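Long-range contacts in molybdopterin biosynthesis moeA protein (Pyrococcus horikoshii, PDB 1WU2), which probably takes part in molybdenum cofactor biosynthesis, at the step that inserts molybdenum into molybdopterin, as in other MoeA proteins: residues E83-G88 and I101-G106; A115-E120 and R133-G138; A41-T46 and G151-R156. One frame throughout, in Å; residues are numbered along the deposited sequence.

Contacts 1 and 2 belong to one mixed sheet and contact 3 to a separate antiparallel pair, its centre about 35 Å from each of theirs. Contact 2 is the most buried, an almost wholly apolar meeting of an edge strand with a loop, without bonds between the two segments. Contact 1, partly buried, joins two parallel inner strands of that sheet by backbone bonds, with Glu84 and Lys102 on one face, and Ile101 and Val85 packing on the other, beside Glu83. The two touch through Lys102 with Gln119 and Val103 with Val116. Contact 3, also partly buried, relies on four backbone bonds around a beta bulge and closes the loop within which contacts 1 and 2 are nested.

Contact 1 of 3, residues E83-G88 and I101-G106; sequences EEVPAG and IKVLTG
Ile101 and Val85 meet where two parallel strands, 77-84 and 99-103, lie side by side inside a mixed beta-sheet of the MoeA N-terminal region. The CG2 methyl of Ile101 rests 3.8 Å from Val85 CG2, and branched aliphatic residues suit this buried face, where Ile101 also touches Val95 and Val85 touches Ala91. Next, Lys102 carries the backbone pairing: its N gives a weak, bent bond to Glu83 O (3.0 Å, 128° at the hydrogen), while its O accepts a nearly straight one from Val85 N (3.1 Å, 171°). On the other face its side chain runs past Glu84, with Lys102 CB 3.8 Å from Glu84 CG. The aliphatic stems lie against each other, and Lys102 CD also meets the carboxylate, 3.5 Å from Glu84 OE2, but the charged ends part: Glu84 makes a salt bridge to Arg124, and Lys102 NZ probably hydrogen-bonds to Gln119 OE1. Long side chains serve well here, since their stems pack together while their tips reach separate partners. Val103 adds a looser touch, its CG1 lying 4.3 Å from Val85 CG2; its backbone pairs with Gly60 in strand 60-63. Beyond the strand ends the backbones diverge, and a long side chain still bridges them: the CD1 methyl of Leu104 lies 3.8 Å from Ala87 CA and 4.0 Å from Ala87 CB.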
ATOM      1  N   GLU A  83      46.951 -19.107  20.811  1.00 44.38           N
ATOM      2  CA  GLU A  83      46.592 -17.708  21.050  1.00 44.10           C
ATOM      3  C   GLU A  83      45.144 -17.528  21.499  1.00 43.96           C
ATOM      4  O   GLU A  83      44.271 -18.328  21.173  1.00 43.90           O
ATOM      5  CB  GLU A  83      46.837 -16.871  19.788  1.00 44.03           C
ATOM      6  CG  GLU A  83      46.511 -15.390  19.951  1.00 43.80           C
ATOM      7  CD  GLU A  83      46.865 -14.554  18.741  1.00 43.57           C
ATOM      8  OE1 GLU A  83      46.775 -15.066  17.607  1.00 43.10           O
ATOM      9  OE2 GLU A  83      47.218 -13.370  18.930  1.00 43.92           O
ATOM     10  N   GLU A  84      44.917 -16.463  22.261  1.00 43.84           N
ATOM     11  CA  GLU A  84      43.582 -15.985  22.583  1.00 43.84           C
ATOM     12  C   GLU A  84      43.511 -14.506  22.219  1.00 43.76           C
ATOM     13  O   GLU A  84      44.185 -13.675  22.831  1.00 43.73           O
ATOM     14  CB  GLU A  84      43.284 -16.185  24.069  1.00 43.87           C
ATOM     15  CG  GLU A  84      43.506 -17.611  24.548  1.00 44.09           C
ATOM     16  CD  GLU A  84      42.913 -17.870  25.918  1.00 44.36           C
ATOM     17  OE1 GLU A  84      42.823 -16.921  26.727  1.00 44.46           O
ATOM     18  OE2 GLU A  84      42.540 -19.030  26.184  1.00 44.88           O
ATOM     19  N   VAL A  85      42.704 -14.192  21.209  1.00 43.66           N
ATOM     20  CA  VAL A  85      42.588 -12.839  20.681  1.00 43.53           C
ATOM     21  C   VAL A  85      41.664 -12.030  21.590  1.00 43.76           C
ATOM     22  O   VAL A  85      40.499 -12.394  21.751  1.00 43.69           O
ATOM     23  CB  VAL A  85      42.016 -12.845  19.241  1.00 43.41           C
ATOM     24  CG1 VAL A  85      41.957 -11.433  18.665  1.00 43.22           C
ATOM     25  CG2 VAL A  85      42.836 -13.757  18.331  1.00 43.28           C
ATOM     26  N   PRO A  86      42.164 -10.944  22.190  1.00 44.06           N
ATOM     27  CA  PRO A  86      41.317 -10.067  23.013  1.00 44.29           C
ATOM     28  C   PRO A  86      40.201  -9.413  22.203  1.00 44.63           C
ATOM     29  O   PRO A  86      40.200  -9.510  20.974  1.00 44.71           O
ATOM     30  CB  PRO A  86      42.293  -8.998  23.526  1.00 44.34           C
ATOM     31  CG  PRO A  86      43.652  -9.569  23.331  1.00 44.22           C
ATOM     32  CD  PRO A  86      43.560 -10.467  22.145  1.00 44.04           C
ATOM     33  N   ALA A  87      39.270  -8.752  22.887  1.00 45.00           N
ATOM     34  CA  ALA A  87      38.112  -8.143  22.232  1.00 45.31           C
ATOM     35  C   ALA A  87      38.519  -7.031  21.257  1.00 45.61           C
ATOM     36  O   ALA A  87      39.327  -6.165  21.594  1.00 45.69           O
ATOM     37  CB  ALA A  87      37.138  -7.603  23.276  1.00 45.28           C
ATOM     38  N   GLY A  88      37.964  -7.077  20.044  1.00 45.90           N
ATOM     39  CA  GLY A  88      38.231  -6.074  19.024  1.00 46.13           C
ATOM     40  C   GLY A  88      39.630  -6.102  18.422  1.00 46.39           C
ATOM     41  O   GLY A  88      40.043  -5.137  17.777  1.00 46.47           O
ATOM     42  N   ILE A 101      42.826 -21.203  17.688  1.00 37.31           N
ATOM     43  CA  ILE A 101      42.970 -19.851  18.234  1.00 36.79           C
ATOM     44  C   ILE A 101      41.640 -19.367  18.795  1.00 36.44           C
ATOM     45  O   ILE A 101      40.706 -19.112  18.043  1.00 36.45           O
ATOM     46  CB  ILE A 101      43.477 -18.871  17.138  1.00 36.67           C
ATOM     47  CG1 ILE A 101      44.919 -19.209  16.752  1.00 36.29           C
ATOM     48  CG2 ILE A 101      43.382 -17.413  17.618  1.00 36.51           C
ATOM     49  CD1 ILE A 101      45.440 -18.436  15.559  1.00 36.03           C
ATOM     50  N   LYS A 102      41.559 -19.237  20.115  1.00 36.17           N
ATOM     51  CA  LYS A 102      40.368 -18.694  20.763  1.00 35.99           C
ATOM     52  C   LYS A 102      40.005 -17.318  20.209  1.00 35.70           C
ATOM     53  O   LYS A 102      40.835 -16.411  20.195  1.00 35.62           O
ATOM     54  CB  LYS A 102      40.572 -18.592  22.278  1.00 36.13           C
ATOM     55  CG  LYS A 102      39.281 -18.422  23.066  1.00 36.46           C
ATOM     56  CD  LYS A 102      39.519 -18.592  24.563  1.00 37.16           C
ATOM     57  CE  LYS A 102      38.239 -18.941  25.304  1.00 37.47           C
ATOM     58  NZ  LYS A 102      37.339 -17.769  25.411  1.00 37.77           N
ATOM     59  N   VAL A 103      38.769 -17.185  19.738  1.00 35.41           N
ATOM     60  CA  VAL A 103      38.237 -15.909  19.270  1.00 35.34           C
ATOM     61  C   VAL A 103      36.904 -15.587  19.941  1.00 35.28           C
ATOM     62  O   VAL A 103      36.302 -16.434  20.594  1.00 35.36           O
ATOM     63  CB  VAL A 103      38.048 -15.902  17.734  1.00 35.32           C
ATOM     64  CG1 VAL A 103      39.395 -15.933  17.035  1.00 35.18           C
ATOM     65  CG2 VAL A 103      37.165 -17.071  17.266  1.00 35.28           C
ATOM     66  N   LEU A 104      36.463 -14.344  19.786  1.00 35.40           N
ATOM     67  CA  LEU A 104      35.123 -13.927  20.191  1.00 35.39           C
ATOM     68  C   LEU A 104      34.286 -13.675  18.943  1.00 35.17           C
ATOM     69  O   LEU A 104      34.816 -13.642  17.833  1.00 35.18           O
ATOM     70  CB  LEU A 104      35.193 -12.658  21.040  1.00 35.49           C
ATOM     71  CG  LEU A 104      35.878 -12.816  22.403  1.00 35.83           C
ATOM     72  CD1 LEU A 104      36.303 -11.459  22.954  1.00 36.21           C
ATOM     73  CD2 LEU A 104      34.967 -13.533  23.391  1.00 35.76           C
ATOM     74  N   THR A 105      32.980 -13.505  19.130  1.00 34.99           N
ATOM     75  CA  THR A 105      32.069 -13.181  18.034  1.00 34.72           C
ATOM     76  C   THR A 105      32.446 -11.821  17.461  1.00 34.38           C
ATOM     77  O   THR A 105      32.674 -10.876  18.211  1.00 34.42           O
ATOM     78  CB  THR A 105      30.609 -13.138  18.532  1.00 34.84           C
ATOM     79  OG1 THR A 105      30.252 -14.391  19.129  1.00 34.95           O
ATOM     80  CG2 THR A 105      29.630 -12.991  17.367  1.00 35.03           C
ATOM     81  N   GLY A 106      32.517 -11.731  16.135  1.00 33.97           N
ATOM     82  CA  GLY A 106      32.931 -10.515  15.457  1.00 33.69           C
ATOM     83  C   GLY A 106      34.391 -10.524  15.026  1.00 33.41           C
ATOM     84  O   GLY A 106      34.770  -9.809  14.101  1.00 33.28           O
TER

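Contact 2 of 3, residues A115-E120 and R133-G138; sequences AVIMQE and RPVAPG
Val135 meets Ala115 and Ile117 with one methyl each, so a loop residue spans two residues that lie two apart on strand 115-118. Its CB points at the strand but stands back, leaving the contact to the branches. CG1, anti to the backbone N (chi1 175°), reaches Ala115 CB at 3.7 Å. CG2, anti to the carbonyl carbon, diverges from it and ends 3.7 Å from Ile117 CD1. The fork of a valine fits this task: two methyls on one carbon address two neighbours without a flexible stem. Ile117 supplies the length on its own side, because its CB does not point at the loop and CD1, at the end of the longer branch, makes the touch. A small residue suits position 115, because Ala115 CB also lies 3.6 Å from Ala136 O and 4.3 Å from Gly138 N, where the loop backbone draws close. Gly138 has a positive phi of 90°, and its backbone angles would press a side chain against the preceding carbonyl, which favours glycine. Strand 115-118 is an outermost strand of the six-stranded sheet, hydrogen-bonded along one edge to strand 60-63. The loop between strands 128-131 and 141-142 runs beside it, with backbone bonds of Val116 to Gln139 and Gly138 to Asn114, while Val135 also rests on Ile63 of strand 60-63 and is bonded through its N to Thr68.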
ATOM      1  N   ALA A 115      37.137 -22.661   9.987  1.00 35.51           N
ATOM      2  CA  ALA A 115      35.974 -22.978  10.819  1.00 36.08           C
ATOM      3  C   ALA A 115      36.145 -22.500  12.261  1.00 36.81           C
ATOM      4  O   ALA A 115      37.253 -22.208  12.702  1.00 36.75           O
ATOM      5  CB  ALA A 115      35.704 -24.477  10.793  1.00 36.02           C
ATOM      6  N   VAL A 116      35.029 -22.416  12.981  1.00 37.77           N
ATOM      7  CA  VAL A 116      35.029 -22.073  14.401  1.00 38.61           C
ATOM      8  C   VAL A 116      34.088 -23.009  15.166  1.00 39.57           C
ATOM      9  O   VAL A 116      32.949 -23.232  14.757  1.00 39.41           O
ATOM     10  CB  VAL A 116      34.615 -20.601  14.643  1.00 38.59           C
ATOM     11  CG1 VAL A 116      34.669 -20.261  16.132  1.00 38.47           C
ATOM     12  CG2 VAL A 116      35.511 -19.646  13.854  1.00 38.48           C
ATOM     13  N   ILE A 117      34.585 -23.552  16.275  1.00 40.94           N
ATOM     14  CA  ILE A 117      33.814 -24.447  17.137  1.00 42.03           C
ATOM     15  C   ILE A 117      33.411 -23.699  18.402  1.00 43.11           C
ATOM     16  O   ILE A 117      34.225 -23.010  19.005  1.00 43.03           O
ATOM     17  CB  ILE A 117      34.625 -25.737  17.486  1.00 42.04           C
ATOM     18  CG1 ILE A 117      33.798 -26.687  18.367  1.00 42.06           C
ATOM     19  CG2 ILE A 117      35.955 -25.407  18.195  1.00 42.06           C
ATOM     20  CD1 ILE A 117      33.061 -27.754  17.604  1.00 42.54           C
HETATM   21  N   MSE A 118      32.149 -23.845  18.795  1.00 44.54           N
HETATM   22  CA  MSE A 118      31.632 -23.206  20.004  1.00 45.66           C
HETATM   23  C   MSE A 118      32.443 -23.618  21.229  1.00 46.44           C
HETATM   24  O   MSE A 118      32.863 -24.770  21.348  1.00 46.52           O
HETATM   25  CB  MSE A 118      30.171 -23.589  20.219  1.00 45.92           C
HETATM   26  CG  MSE A 118      29.239 -23.115  19.127  1.00 46.71           C
HETATM   27 SE   MSE A 118      27.399 -23.463  19.594  1.00 49.91          SE
HETATM   28  CE  MSE A 118      27.135 -22.010  20.851  1.00 48.05           C
ATOM     29  N   GLN A 119      32.660 -22.658  22.124  1.00 47.47           N
ATOM     30  CA  GLN A 119      33.424 -22.867  23.359  1.00 48.24           C
ATOM     31  C   GLN A 119      32.931 -24.070  24.153  1.00 49.01           C
ATOM     32  O   GLN A 119      33.713 -24.911  24.595  1.00 49.11           O
ATOM     33  CB  GLN A 119      33.296 -21.631  24.257  1.00 48.24           C
ATOM     34  CG  GLN A 119      34.568 -20.831  24.428  1.00 48.50           C
ATOM     35  CD  GLN A 119      34.299 -19.428  24.944  1.00 48.71           C
ATOM     36  OE1 GLN A 119      35.035 -18.499  24.628  1.00 49.47           O
ATOM     37  NE2 GLN A 119      33.243 -19.275  25.737  1.00 48.78           N
ATOM     38  N   GLU A 120      31.616 -24.119  24.333  1.00 50.05           N
ATOM     39  CA  GLU A 120      30.967 -25.109  25.194  1.00 50.90           C
ATOM     40  C   GLU A 120      30.975 -26.529  24.619  1.00 51.41           C
ATOM     41  O   GLU A 120      30.803 -27.497  25.359  1.00 51.48           O
ATOM     42  CB  GLU A 120      29.520 -24.687  25.527  1.00 51.02           C
ATOM     43  CG  GLU A 120      28.838 -23.774  24.504  1.00 51.52           C
ATOM     44  CD  GLU A 120      28.978 -22.289  24.818  1.00 52.00           C
ATOM     45  OE1 GLU A 120      29.515 -21.938  25.890  1.00 52.54           O
ATOM     46  OE2 GLU A 120      28.546 -21.465  23.986  1.00 52.12           O
ATOM     47  N   ARG A 133      33.231 -34.359  17.667  1.00 46.15           N
ATOM     48  CA  ARG A 133      32.462 -34.522  16.433  1.00 45.57           C
ATOM     49  C   ARG A 133      33.061 -33.728  15.268  1.00 44.68           C
ATOM     50  O   ARG A 133      33.694 -32.695  15.484  1.00 44.55           O
ATOM     51  CB  ARG A 133      31.014 -34.082  16.661  1.00 45.75           C
ATOM     52  CG  ARG A 133      30.040 -35.227  16.876  1.00 46.68           C
ATOM     53  CD  ARG A 133      29.840 -35.604  18.333  1.00 48.08           C
ATOM     54  NE  ARG A 133      29.320 -36.962  18.499  1.00 49.40           N
ATOM     55  CZ  ARG A 133      28.810 -37.443  19.635  1.00 50.50           C
ATOM     56  NH1 ARG A 133      28.743 -36.687  20.730  1.00 50.95           N
ATOM     57  NH2 ARG A 133      28.361 -38.693  19.681  1.00 51.07           N
ATOM     58  N   PRO A 134      32.857 -34.198  14.036  1.00 43.67           N
ATOM     59  CA  PRO A 134      33.396 -33.504  12.860  1.00 43.04           C
ATOM     60  C   PRO A 134      32.814 -32.107  12.643  1.00 42.30           C
ATOM     61  O   PRO A 134      31.599 -31.913  12.708  1.00 42.24           O
ATOM     62  CB  PRO A 134      33.025 -34.430  11.693  1.00 43.08           C
ATOM     63  CG  PRO A 134      32.718 -35.739  12.318  1.00 43.31           C
ATOM     64  CD  PRO A 134      32.127 -35.419  13.651  1.00 43.67           C
ATOM     65  N   VAL A 135      33.705 -31.153  12.382  1.00 41.36           N
ATOM     66  CA  VAL A 135      33.349 -29.766  12.137  1.00 40.70           C
ATOM     67  C   VAL A 135      33.374 -29.515  10.632  1.00 40.13           C
ATOM     68  O   VAL A 135      34.337 -29.871   9.954  1.00 40.16           O
ATOM     69  CB  VAL A 135      34.342 -28.815  12.848  1.00 40.63           C
ATOM     70  CG1 VAL A 135      34.054 -27.354  12.510  1.00 40.43           C
ATOM     71  CG2 VAL A 135      34.295 -29.037  14.354  1.00 40.61           C
ATOM     72  N   ALA A 136      32.312 -28.903  10.116  1.00 39.46           N
ATOM     73  CA  ALA A 136      32.209 -28.592   8.693  1.00 38.95           C
ATOM     74  C   ALA A 136      33.076 -27.382   8.339  1.00 38.50           C
ATOM     75  O   ALA A 136      33.241 -26.485   9.166  1.00 38.17           O
ATOM     76  CB  ALA A 136      30.764 -28.316   8.321  1.00 38.89           C
ATOM     77  N   PRO A 137      33.640 -27.360   7.129  1.00 38.01           N
ATOM     78  CA  PRO A 137      34.280 -26.146   6.611  1.00 37.69           C
ATOM     79  C   PRO A 137      33.276 -24.998   6.503  1.00 37.32           C
ATOM     80  O   PRO A 137      32.220 -25.155   5.893  1.00 37.32           O
ATOM     81  CB  PRO A 137      34.777 -26.569   5.221  1.00 37.64           C
ATOM     82  CG  PRO A 137      34.851 -28.052   5.272  1.00 37.92           C
ATOM     83  CD  PRO A 137      33.749 -28.482   6.178  1.00 37.97           C
ATOM     84  N   GLY A 138      33.607 -23.867   7.114  1.00 36.95           N
ATOM     85  CA  GLY A 138      32.751 -22.693   7.103  1.00 36.60           C
ATOM     86  C   GLY A 138      31.767 -22.664   8.258  1.00 36.23           C
ATOM     87  O   GLY A 138      30.862 -21.833   8.274  1.00 36.25           O
TER

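Contact 3 of 3, residues A41-T46 and G151-R156; sequences AEDIVT and GEVVLR
Ile44 and Val154 interlock at a beta bulge in the antiparallel pairing of 41-46 with 151-156. Ile44 stands opposite Leu155 and Val45 opposite Val153, so Val154 is the extra residue, and the chain turns a corner there. Both sides of the bulge remain bonded: Ile44 N reaches Leu155 O at 3.0 Å and Val154 N reaches Ile44 O at 3.1 Å. Thr46 N to Glu152 O and Gly151 N to Thr46 O extend the pairing. Val154 fills the dip between Ile44 and Thr46: CG1, beside its backbone N (chi1 -52°), sits 4.1 Å from Thr46 CB, while CG2, the branch between N and the carbonyl carbon, lies 4.0 Å from Ile44 CG2. An alanine here would probably open a gap between Ile44 and Thr46 and leave their aliphatic atoms poorly packed. On the face that Val45 shares with Val153, Val45 CG1 settles against the bare backbone of Gly151, 3.5 Å from its C; the positive phi of Gly151 (76°) favours glycine. Val153 CG1 lies over one face of the Arg156 guanidinium, toward its rim. Asp43 OD1 lies 3.4 Å from Arg156 CA and accepts a bond from Lys157 N; Asp43 OD2 stays 4.5 Å from Arg156 NH1, beyond a salt bridge. The Ile44 and Leu155 side is buried against helix 163-171, where both touch Leu169 and Val154 touches Met168; strand 176-180 adds Val177 against Ile44, and Leu370 of the second subunit packs on Leu155.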
ATOM      1  N   ALA A  41      15.435   4.884 -10.214  1.00 29.38           N
ATOM      2  CA  ALA A  41      15.741   5.149 -11.619  1.00 29.54           C
ATOM      3  C   ALA A  41      16.647   4.084 -12.226  1.00 29.66           C
ATOM      4  O   ALA A  41      16.632   3.875 -13.440  1.00 29.72           O
ATOM      5  CB  ALA A  41      16.392   6.513 -11.761  1.00 29.54           C
ATOM      6  N   GLU A  42      17.443   3.430 -11.384  1.00 29.78           N
ATOM      7  CA  GLU A  42      18.419   2.442 -11.844  1.00 29.91           C
ATOM      8  C   GLU A  42      18.714   1.378 -10.786  1.00 29.44           C
ATOM      9  O   GLU A  42      18.306   1.501  -9.631  1.00 29.47           O
ATOM     10  CB  GLU A  42      19.725   3.148 -12.236  1.00 30.16           C
ATOM     11  CG  GLU A  42      20.371   3.943 -11.103  1.00 31.34           C
ATOM     12  CD  GLU A  42      21.606   4.717 -11.541  1.00 33.23           C
ATOM     13  OE1 GLU A  42      22.435   4.152 -12.296  1.00 34.45           O
ATOM     14  OE2 GLU A  42      21.754   5.890 -11.124  1.00 33.54           O
ATOM     15  N   ASP A  43      19.427   0.333 -11.198  1.00 28.98           N
ATOM     16  CA  ASP A  43      19.981  -0.648 -10.271  1.00 28.71           C
ATOM     17  C   ASP A  43      20.931   0.048  -9.291  1.00 28.68           C
ATOM     18  O   ASP A  43      21.668   0.961  -9.671  1.00 28.85           O
ATOM     19  CB  ASP A  43      20.761  -1.733 -11.027  1.00 28.53           C
ATOM     20  CG  ASP A  43      19.862  -2.706 -11.790  1.00 28.17           C
ATOM     21  OD1 ASP A  43      18.642  -2.786 -11.525  1.00 26.30           O
ATOM     22  OD2 ASP A  43      20.311  -3.451 -12.679  1.00 28.00           O
ATOM     23  N   ILE A  44      20.900  -0.389  -8.035  1.00 28.59           N
ATOM     24  CA  ILE A  44      21.817   0.079  -7.002  1.00 28.28           C
ATOM     25  C   ILE A  44      22.826  -1.036  -6.767  1.00 28.30           C
ATOM     26  O   ILE A  44      22.457  -2.136  -6.365  1.00 28.15           O
ATOM     27  CB  ILE A  44      21.047   0.398  -5.698  1.00 28.21           C
ATOM     28  CG1 ILE A  44      19.972   1.464  -5.943  1.00 27.87           C
ATOM     29  CG2 ILE A  44      22.002   0.850  -4.600  1.00 28.20           C
ATOM     30  CD1 ILE A  44      20.504   2.807  -6.401  1.00 27.74           C
ATOM     31  N   VAL A  45      24.094  -0.750  -7.044  1.00 28.30           N
ATOM     32  CA  VAL A  45      25.176  -1.708  -6.852  1.00 28.24           C
ATOM     33  C   VAL A  45      26.026  -1.266  -5.667  1.00 28.15           C
ATOM     34  O   VAL A  45      26.473  -0.123  -5.609  1.00 28.13           O
ATOM     35  CB  VAL A  45      26.075  -1.811  -8.105  1.00 28.28           C
ATOM     36  CG1 VAL A  45      27.156  -2.867  -7.908  1.00 28.34           C
ATOM     37  CG2 VAL A  45      25.241  -2.123  -9.338  1.00 28.48           C
ATOM     38  N   THR A  46      26.233  -2.176  -4.724  1.00 28.15           N
ATOM     39  CA  THR A  46      27.085  -1.919  -3.568  1.00 28.17           C
ATOM     40  C   THR A  46      28.568  -1.894  -3.948  1.00 28.49           C
ATOM     41  O   THR A  46      29.012  -2.681  -4.780  1.00 28.62           O
ATOM     42  CB  THR A  46      26.816  -2.971  -2.451  1.00 28.00           C
ATOM     43  OG1 THR A  46      27.659  -2.721  -1.325  1.00 27.80           O
ATOM     44  CG2 THR A  46      27.205  -4.386  -2.873  1.00 27.74           C
ATOM     45  N   GLY A 151      30.010  -5.298  -5.616  1.00 34.00           N
ATOM     46  CA  GLY A 151      29.637  -5.340  -7.019  1.00 33.72           C
ATOM     47  C   GLY A 151      28.355  -6.113  -7.300  1.00 33.57           C
ATOM     48  O   GLY A 151      28.137  -6.566  -8.417  1.00 33.56           O
ATOM     49  N   GLU A 152      27.512  -6.265  -6.283  1.00 33.24           N
ATOM     50  CA  GLU A 152      26.259  -7.002  -6.399  1.00 32.94           C
ATOM     51  C   GLU A 152      25.095  -6.021  -6.418  1.00 32.41           C
ATOM     52  O   GLU A 152      25.133  -4.997  -5.735  1.00 32.14           O
ATOM     53  CB  GLU A 152      26.116  -7.948  -5.208  1.00 33.10           C
ATOM     54  CG  GLU A 152      25.075  -9.040  -5.358  1.00 33.77           C
ATOM     55  CD  GLU A 152      25.130 -10.038  -4.212  1.00 34.71           C
ATOM     56  OE1 GLU A 152      24.667  -9.699  -3.097  1.00 35.11           O
ATOM     57  OE2 GLU A 152      25.647 -11.158  -4.424  1.00 35.09           O
ATOM     58  N   VAL A 153      24.070  -6.332  -7.212  1.00 31.79           N
ATOM     59  CA  VAL A 153      22.837  -5.550  -7.229  1.00 31.30           C
ATOM     60  C   VAL A 153      22.043  -5.885  -5.971  1.00 30.99           C
ATOM     61  O   VAL A 153      21.724  -7.047  -5.733  1.00 30.78           O
ATOM     62  CB  VAL A 153      21.975  -5.842  -8.487  1.00 31.19           C
ATOM     63  CG1 VAL A 153      20.641  -5.093  -8.427  1.00 31.02           C
ATOM     64  CG2 VAL A 153      22.727  -5.465  -9.751  1.00 30.97           C
ATOM     65  N   VAL A 154      21.753  -4.862  -5.166  1.00 30.70           N
ATOM     66  CA  VAL A 154      20.981  -5.005  -3.929  1.00 30.55           C
ATOM     67  C   VAL A 154      19.531  -4.536  -4.090  1.00 30.32           C
ATOM     68  O   VAL A 154      18.642  -5.025  -3.397  1.00 30.04           O
ATOM     69  CB  VAL A 154      21.649  -4.249  -2.745  1.00 30.52           C
ATOM     70  CG1 VAL A 154      23.112  -4.646  -2.619  1.00 30.58           C
ATOM     71  CG2 VAL A 154      21.526  -2.730  -2.897  1.00 30.54           C
ATOM     72  N   LEU A 155      19.307  -3.581  -4.989  1.00 30.22           N
ATOM     73  CA  LEU A 155      17.963  -3.101  -5.307  1.00 30.17           C
ATOM     74  C   LEU A 155      17.827  -2.889  -6.811  1.00 30.20           C
ATOM     75  O   LEU A 155      18.630  -2.179  -7.415  1.00 30.05           O
ATOM     76  CB  LEU A 155      17.678  -1.783  -4.586  1.00 30.11           C
ATOM     77  CG  LEU A 155      17.445  -1.865  -3.076  1.00 30.11           C
ATOM     78  CD1 LEU A 155      17.540  -0.479  -2.455  1.00 30.15           C
ATOM     79  CD2 LEU A 155      16.103  -2.496  -2.767  1.00 29.73           C
ATOM     80  N   ARG A 156      16.803  -3.495  -7.406  1.00 30.26           N
ATOM     81  CA  ARG A 156      16.585  -3.411  -8.846  1.00 30.38           C
ATOM     82  C   ARG A 156      15.926  -2.100  -9.230  1.00 29.87           C
ATOM     83  O   ARG A 156      15.296  -1.439  -8.401  1.00 29.76           O
ATOM     84  CB  ARG A 156      15.701  -4.564  -9.338  1.00 30.74           C
ATOM     85  CG  ARG A 156      16.234  -5.957  -9.044  1.00 32.55           C
ATOM     86  CD  ARG A 156      17.362  -6.400  -9.956  1.00 35.14           C
ATOM     87  NE  ARG A 156      17.951  -7.662  -9.501  1.00 37.28           N
ATOM     88  CZ  ARG A 156      19.137  -8.133  -9.884  1.00 39.01           C
ATOM     89  NH1 ARG A 156      19.891  -7.465 -10.754  1.00 39.68           N
ATOM     90  NH2 ARG A 156      19.573  -9.292  -9.399  1.00 40.08           N
TER